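Local coordinates for Pab-dependent poly(a)-specific ribonuclease subunit PAN2 (Neurospora crassa, PDB 4CZW), which serves as the catalytic subunit of the Pan2-Pan3 deadenylation complex, a poly(A)-specific exoribonuclease that probably shortens the poly(A) tails of cytoplasmic mRNA, at residues Q566-T570 with S571-M575; D307-K310 with L311-R315; I294-Q298 with G299-C303. All coordinates share one frame; numbering follows the deposited sequence.

How the contacts relate
Contacts 2 and 3 belong to the ubiquitin-protease-like domain, and contact 1 to the exonuclease domain. Contact 3 is the tip of the hairpin of strands 291-297 and 300-305. The chain passes straight from that second strand into helix 306-314, the helix of contact 2. Their centres are about 15 Å apart. Contact 1 lies on the opposite side of the chain's centre, its own centre about 59 Å from those of both other contacts. It alone is near the probable catalytic metal site. The side chain of Asp569 is about 7 Å from that of Asp554, a probable ligand of the catalytic metal. Contacts 2 and 3 lie away from the zinc and catalytic metal sites.

Contact 1 (Q566-T570 with S571-M575); sequences QVIDT and SIIFM
Asp569 caps the N-terminus of helix 570-573 at the turn from strand 567-569, in the exonuclease domain. Its side chain bends forward onto Ser571. CG stands anti to the backbone N (chi1 -160°), which brings OD1 beside the start of the helix. Asp569 OD1 accepts from Ser571 N at 2.9 Å and from Ser571 OG at 2.6 Å. Both donors come from the same face of the carboxylate. The amide lies nearer its plane, on the anti side, and the hydroxyl lies well above it. Gly550 N is a further donor to OD1, and Leu551 N donates to OD2, so the carboxylate is held at both oxygens. The backbone carries on from the cap: Asp569 O accepts from Ile573 N at 3.0 Å, and Thr570 O from Phe574 N at 3.2 Å. The parallel strand 545-548 lies beside strand 567-569 in the mixed sheet of this RNase H-like fold, as expected for a DEDD-type exonuclease. Thr570 OG1 bonds His549 ND1 in the loop after that strand. Asp554, a probable ligand of the catalytic metal, is on the helix that follows. The side chain of Asp569 is about 7 Å from that of Asp554. The side chains of Ile572 and Asp569 cross at about a right angle, with Ile572 CD1 3.7 Å from Asp569 CB. Ile573 CD1 meets Ile568 CG2 at 4.1 Å, and Tyr615 of helix 604-623 touches both isoleucines. The Phe574 ring presents an edge to Thr570 O, with CD2 3.5 Å from it, and packs on Leu588, Leu592 and Tyr618.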
# COMPACT_ATOMS: atom_id res chain seq x y z
N GLN A 566 -19.94 8.94 0.54
CA GLN A 566 -19.22 10.05 1.16
C GLN A 566 -18.82 11.07 0.11
O GLN A 566 -18.03 11.98 0.37
CB GLN A 566 -17.98 9.55 1.92
CG GLN A 566 -18.29 8.65 3.10
CD GLN A 566 -17.05 8.27 3.88
OE1 GLN A 566 -16.76 7.09 4.07
NE2 GLN A 566 -16.32 9.28 4.35
N VAL A 567 -19.38 10.92 -1.09
CA VAL A 567 -19.08 11.83 -2.19
C VAL A 567 -20.33 12.55 -2.69
O VAL A 567 -21.29 11.92 -3.13
CB VAL A 567 -18.44 11.10 -3.38
CG1 VAL A 567 -18.24 12.05 -4.55
CG2 VAL A 567 -17.12 10.47 -2.96
N ILE A 568 -20.32 13.88 -2.60
CA ILE A 568 -21.38 14.70 -3.19
C ILE A 568 -20.80 15.50 -4.34
O ILE A 568 -20.16 16.53 -4.14
CB ILE A 568 -22.01 15.65 -2.15
CG1 ILE A 568 -22.58 14.85 -0.98
CG2 ILE A 568 -23.10 16.49 -2.80
CD1 ILE A 568 -23.25 15.71 0.07
N ASP A 569 -21.01 15.01 -5.56
CA ASP A 569 -20.42 15.62 -6.74
C ASP A 569 -21.47 16.36 -7.56
O ASP A 569 -22.43 15.77 -8.05
CB ASP A 569 -19.72 14.56 -7.60
CG ASP A 569 -18.70 15.15 -8.55
OD1 ASP A 569 -18.97 16.21 -9.15
OD2 ASP A 569 -17.61 14.55 -8.69
N THR A 570 -21.27 17.67 -7.72
CA THR A 570 -22.21 18.51 -8.44
C THR A 570 -22.19 18.25 -9.95
O THR A 570 -23.17 18.52 -10.64
CB THR A 570 -21.93 20.01 -8.20
OG1 THR A 570 -20.58 20.31 -8.55
CG2 THR A 570 -22.16 20.36 -6.73
N SER A 571 -21.08 17.72 -10.44
CA SER A 571 -20.97 17.39 -11.86
C SER A 571 -21.82 16.18 -12.20
O SER A 571 -22.28 16.02 -13.33
CB SER A 571 -19.51 17.13 -12.25
OG SER A 571 -19.06 15.90 -11.71
N ILE A 572 -22.04 15.33 -11.20
CA ILE A 572 -22.86 14.14 -11.34
C ILE A 572 -24.33 14.48 -11.11
O ILE A 572 -25.22 13.97 -11.80
CB ILE A 572 -22.43 13.03 -10.37
CG1 ILE A 572 -20.97 12.64 -10.63
CG2 ILE A 572 -23.34 11.82 -10.47
CD1 ILE A 572 -20.45 11.57 -9.68
N ILE A 573 -24.57 15.34 -10.13
CA ILE A 573 -25.92 15.76 -9.76
C ILE A 573 -26.67 16.40 -10.93
O ILE A 573 -27.80 16.02 -11.24
CB ILE A 573 -25.89 16.76 -8.59
CG1 ILE A 573 -25.54 16.04 -7.29
CG2 ILE A 573 -27.23 17.45 -8.44
CD1 ILE A 573 -25.48 16.95 -6.08
N PHE A 574 -26.03 17.36 -11.59
CA PHE A 574 -26.67 18.08 -12.68
C PHE A 574 -26.43 17.43 -14.04
O PHE A 574 -26.01 18.08 -14.99
CB PHE A 574 -26.20 19.54 -12.71
CG PHE A 574 -26.71 20.36 -11.56
CD1 PHE A 574 -28.00 20.87 -11.58
CD2 PHE A 574 -25.91 20.61 -10.46
CE1 PHE A 574 -28.47 21.62 -10.52
CE2 PHE A 574 -26.38 21.36 -9.40
CZ PHE A 574 -27.66 21.87 -9.43
N MSE A 575 -26.71 16.13 -14.11
CA MSE A 575 -26.69 15.41 -15.38
C MSE A 575 -28.09 14.97 -15.77
O MSE A 575 -28.86 14.53 -14.92
CB MSE A 575 -25.78 14.18 -15.29
CG MSE A 575 -24.29 14.47 -15.26
SE MSE A 575 -23.25 12.83 -15.45
CE MSE A 575 -24.13 11.75 -14.09

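Contact 2 (D307-K310 with L311-R315); sequences DDLK and LHLNR
Asp307 accepts from Leu311 across one helical turn, with Leu311 N 3.0 Å from Asp307 O. Its carboxylate makes a long salt bridge to Lys310, Asp307 OD1 to Lys310 NZ 3.7 Å. Asp308 comes next, and its O is reached by both the ring and the amide of His312. Asp308 O takes the ring N-H of His312 ND1 at 3.1 Å and, more weakly, the amide of His312 N. The acceptor is tilted 29° out of the ring plane. Asp308 CG lies opposite its own backbone N (chi1 -176°), which carries OD1 to 3.5 Å from His312 CE1. Carboxylate and ring stand nearly perpendicular. Tyr304 stacks on the imidazole. Leu309 O accepts from Leu313 N at 3.1 Å. Leu309 CG meets Leu313 CD1 obliquely at 4.1 Å, and both leucines touch Ile320. Lys310 O continues the series, accepting from Asn314 N at 3.2 Å. The bonds step from residue i to i+4, the mark of an alpha-helix. This is helix 306-314, directly after the hairpin strand 300-305, on the surface of the ubiquitin-protease-like domain, which is probably inactive as a protease.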
# COMPACT_ATOMS: atom_id res chain seq x y z
N ASP A 307 0.88 -34.71 4.42
CA ASP A 307 0.45 -35.71 5.40
C ASP A 307 1.46 -35.85 6.53
O ASP A 307 1.11 -36.20 7.65
CB ASP A 307 0.24 -37.06 4.72
CG ASP A 307 -0.84 -37.02 3.65
OD1 ASP A 307 -1.76 -36.18 3.76
OD2 ASP A 307 -0.77 -37.83 2.70
N ASP A 308 2.73 -35.57 6.22
CA ASP A 308 3.79 -35.60 7.21
C ASP A 308 3.54 -34.57 8.31
O ASP A 308 3.87 -34.79 9.47
CB ASP A 308 5.15 -35.36 6.55
CG ASP A 308 6.30 -35.48 7.52
OD1 ASP A 308 6.19 -36.27 8.48
OD2 ASP A 308 7.32 -34.78 7.33
N LEU A 309 2.94 -33.45 7.92
CA LEU A 309 2.58 -32.40 8.86
C LEU A 309 1.39 -32.83 9.72
O LEU A 309 1.37 -32.58 10.93
CB LEU A 309 2.25 -31.11 8.12
CG LEU A 309 1.70 -29.96 8.96
CD1 LEU A 309 2.68 -29.59 10.07
CD2 LEU A 309 1.38 -28.75 8.09
N LYS A 310 0.41 -33.46 9.09
CA LYS A 310 -0.79 -33.92 9.79
C LYS A 310 -0.44 -34.97 10.84
O LYS A 310 -1.06 -35.02 11.91
CB LYS A 310 -1.80 -34.50 8.79
CG LYS A 310 -2.23 -33.53 7.71
CD LYS A 310 -3.21 -34.19 6.75
CE LYS A 310 -3.62 -33.24 5.63
NZ LYS A 310 -4.57 -33.89 4.68
N LEU A 311 0.55 -35.80 10.54
CA LEU A 311 0.97 -36.86 11.45
C LEU A 311 1.61 -36.29 12.71
O LEU A 311 1.31 -36.72 13.82
CB LEU A 311 1.94 -37.81 10.75
CG LEU A 311 2.38 -39.04 11.54
CD1 LEU A 311 1.18 -39.90 11.91
CD2 LEU A 311 3.41 -39.84 10.76
N HIS A 312 2.49 -35.31 12.53
CA HIS A 312 3.17 -34.67 13.66
C HIS A 312 2.20 -33.90 14.55
O HIS A 312 2.39 -33.82 15.76
CB HIS A 312 4.27 -33.74 13.15
CG HIS A 312 5.57 -34.43 12.87
ND1 HIS A 312 5.71 -35.36 11.86
CD2 HIS A 312 6.78 -34.32 13.46
CE1 HIS A 312 6.96 -35.79 11.84
NE2 HIS A 312 7.63 -35.19 12.80
N LEU A 313 1.17 -33.33 13.93
CA LEU A 313 0.16 -32.58 14.68
C LEU A 313 -0.70 -33.51 15.54
O LEU A 313 -1.16 -33.11 16.61
CB LEU A 313 -0.72 -31.78 13.72
CG LEU A 313 -0.08 -30.54 13.11
CD1 LEU A 313 -0.98 -29.93 12.05
CD2 LEU A 313 0.25 -29.52 14.19
N ASN A 314 -0.90 -34.73 15.07
CA ASN A 314 -1.67 -35.71 15.83
C ASN A 314 -0.88 -36.25 17.02
O ASN A 314 -1.46 -36.60 18.05
CB ASN A 314 -2.11 -36.87 14.93
CG ASN A 314 -3.12 -36.44 13.88
OD1 ASN A 314 -3.81 -35.44 14.04
ND2 ASN A 314 -3.21 -37.21 12.80
N ARG A 315 0.44 -36.29 16.88
CA ARG A 315 1.31 -36.76 17.94
C ARG A 315 1.26 -35.84 19.15
O ARG A 315 1.03 -36.29 20.28
CB ARG A 315 2.76 -36.88 17.44
CG ARG A 315 2.96 -37.91 16.34
CD ARG A 315 4.41 -37.93 15.87
NE ARG A 315 4.65 -38.90 14.80
CZ ARG A 315 5.82 -39.08 14.21
NH1 ARG A 315 6.87 -38.37 14.57
NH2 ARG A 315 5.94 -39.99 13.25

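Contact 3 (I294-Q298 with G299-C303); sequences IIVDQ and GHVYC
Gly299 follows Gln298 at the tip of a hairpin, and the two are the central residues of a type I' turn from Asp297 to His300. Both have positive phi; glycine takes such a backbone readily, here with phi 80°. His300 closes the turn. His300 N donates to Asp297 O at 3.1 Å, and His300 O accepts from Asp297 N at 2.9 Å. The His300 ring lies beside the turn, with His300 CD2 3.3 Å from Gln298 O. Val301 forms a non-hydrogen-bonded pair with Val296. Its CG1 is anti to the backbone N (chi1 161°), which sends it toward Ile294 while CG2 faces Val296. Val301 CG1 meets Ile294 CG2 at 3.6 Å, and Val301 CG2 meets Val296 CG2 at 4.1 Å. Its CA leans on Ile295 O in a CA-H...O contact. Tyr302 forms the next hydrogen-bonded pair, with Ile295: Tyr302 N donates to Ile295 O at 2.7 Å, and Ile295 N to Tyr302 O at 2.6 Å. The ring turns one edge to the aspartate, where Tyr302 CE2 is 4.1 Å from Asp297 CB. Lys232 makes a cation-pi contact with the same ring and bonds Val301 O through NZ. Cys303 ends the walk opposite Ile294, and its SG touches Ile294 CG1. The two faces of this antiparallel hairpin therefore differ. Ile294, Val296, Val301 and Cys303 form an apolar face, three of them packing on Leu231 or Leu235 of helix 227-235. Asp297, His300 and Tyr302 give the other face a polar character beside Ile295. The paired amides hold the register, and the apolar face packs the hairpin against helix 227-235 within the ubiquitin-protease-like domain.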
# COMPACT_ATOMS: atom_id res chain seq x y z
N ILE A 294 6.31 -25.49 11.55
CA ILE A 294 7.72 -25.31 11.89
C ILE A 294 8.00 -25.54 13.38
O ILE A 294 7.30 -25.02 14.25
CB ILE A 294 8.22 -23.91 11.50
CG1 ILE A 294 7.98 -23.65 10.01
CG2 ILE A 294 9.69 -23.75 11.83
CD1 ILE A 294 8.46 -22.30 9.53
N ILE A 295 9.02 -26.35 13.66
CA ILE A 295 9.44 -26.64 15.03
C ILE A 295 10.79 -26.00 15.34
O ILE A 295 11.78 -26.26 14.65
CB ILE A 295 9.54 -28.16 15.29
CG1 ILE A 295 8.29 -28.89 14.81
CG2 ILE A 295 9.78 -28.42 16.77
CD1 ILE A 295 8.11 -30.25 15.44
N VAL A 296 10.85 -25.18 16.39
CA VAL A 296 12.12 -24.62 16.85
C VAL A 296 12.57 -25.32 18.13
O VAL A 296 11.97 -25.14 19.19
CB VAL A 296 12.03 -23.11 17.10
CG1 VAL A 296 13.34 -22.59 17.67
CG2 VAL A 296 11.67 -22.37 15.82
N ASP A 297 13.62 -26.13 18.02
CA ASP A 297 14.10 -26.90 19.16
C ASP A 297 15.62 -26.89 19.27
O ASP A 297 16.32 -27.40 18.39
CB ASP A 297 13.60 -28.35 19.07
CG ASP A 297 14.00 -29.18 20.27
OD1 ASP A 297 14.12 -28.61 21.38
OD2 ASP A 297 14.20 -30.40 20.12
N GLN A 298 16.12 -26.30 20.36
CA GLN A 298 17.55 -26.25 20.66
C GLN A 298 18.37 -25.64 19.52
O GLN A 298 19.38 -26.20 19.09
CB GLN A 298 18.08 -27.64 20.99
CG GLN A 298 17.47 -28.25 22.24
CD GLN A 298 18.03 -29.62 22.57
OE1 GLN A 298 18.75 -30.21 21.77
NE2 GLN A 298 17.70 -30.13 23.75
N GLY A 299 17.93 -24.48 19.03
CA GLY A 299 18.65 -23.75 18.01
C GLY A 299 18.44 -24.28 16.60
O GLY A 299 18.98 -23.73 15.64
N HIS A 300 17.66 -25.35 16.47
CA HIS A 300 17.39 -25.94 15.17
C HIS A 300 15.95 -25.71 14.73
O HIS A 300 15.07 -25.45 15.55
CB HIS A 300 17.70 -27.44 15.19
CG HIS A 300 19.15 -27.76 15.40
ND1 HIS A 300 20.09 -27.62 14.40
CD2 HIS A 300 19.82 -28.21 16.49
CE1 HIS A 300 21.28 -27.97 14.86
NE2 HIS A 300 21.14 -28.33 16.13
N VAL A 301 15.73 -25.81 13.42
CA VAL A 301 14.40 -25.60 12.85
C VAL A 301 13.96 -26.82 12.05
O VAL A 301 14.71 -27.33 11.22
CB VAL A 301 14.36 -24.35 11.95
CG1 VAL A 301 13.17 -24.39 11.02
CG2 VAL A 301 14.34 -23.09 12.80
N TYR A 302 12.74 -27.29 12.31
CA TYR A 302 12.20 -28.44 11.61
C TYR A 302 10.86 -28.09 10.95
O TYR A 302 9.92 -27.68 11.62
CB TYR A 302 12.03 -29.62 12.56
CG TYR A 302 13.28 -29.94 13.35
CD1 TYR A 302 14.26 -30.77 12.83
CD2 TYR A 302 13.48 -29.41 14.62
CE1 TYR A 302 15.40 -31.07 13.54
CE2 TYR A 302 14.62 -29.69 15.34
CZ TYR A 302 15.58 -30.52 14.80
OH TYR A 302 16.72 -30.81 15.51
N CYS A 303 10.79 -28.27 9.63
CA CYS A 303 9.59 -27.92 8.88
C CYS A 303 8.90 -29.15 8.31
O CYS A 303 9.56 -30.09 7.85
CB CYS A 303 9.93 -26.94 7.76
SG CYS A 303 8.50 -26.31 6.85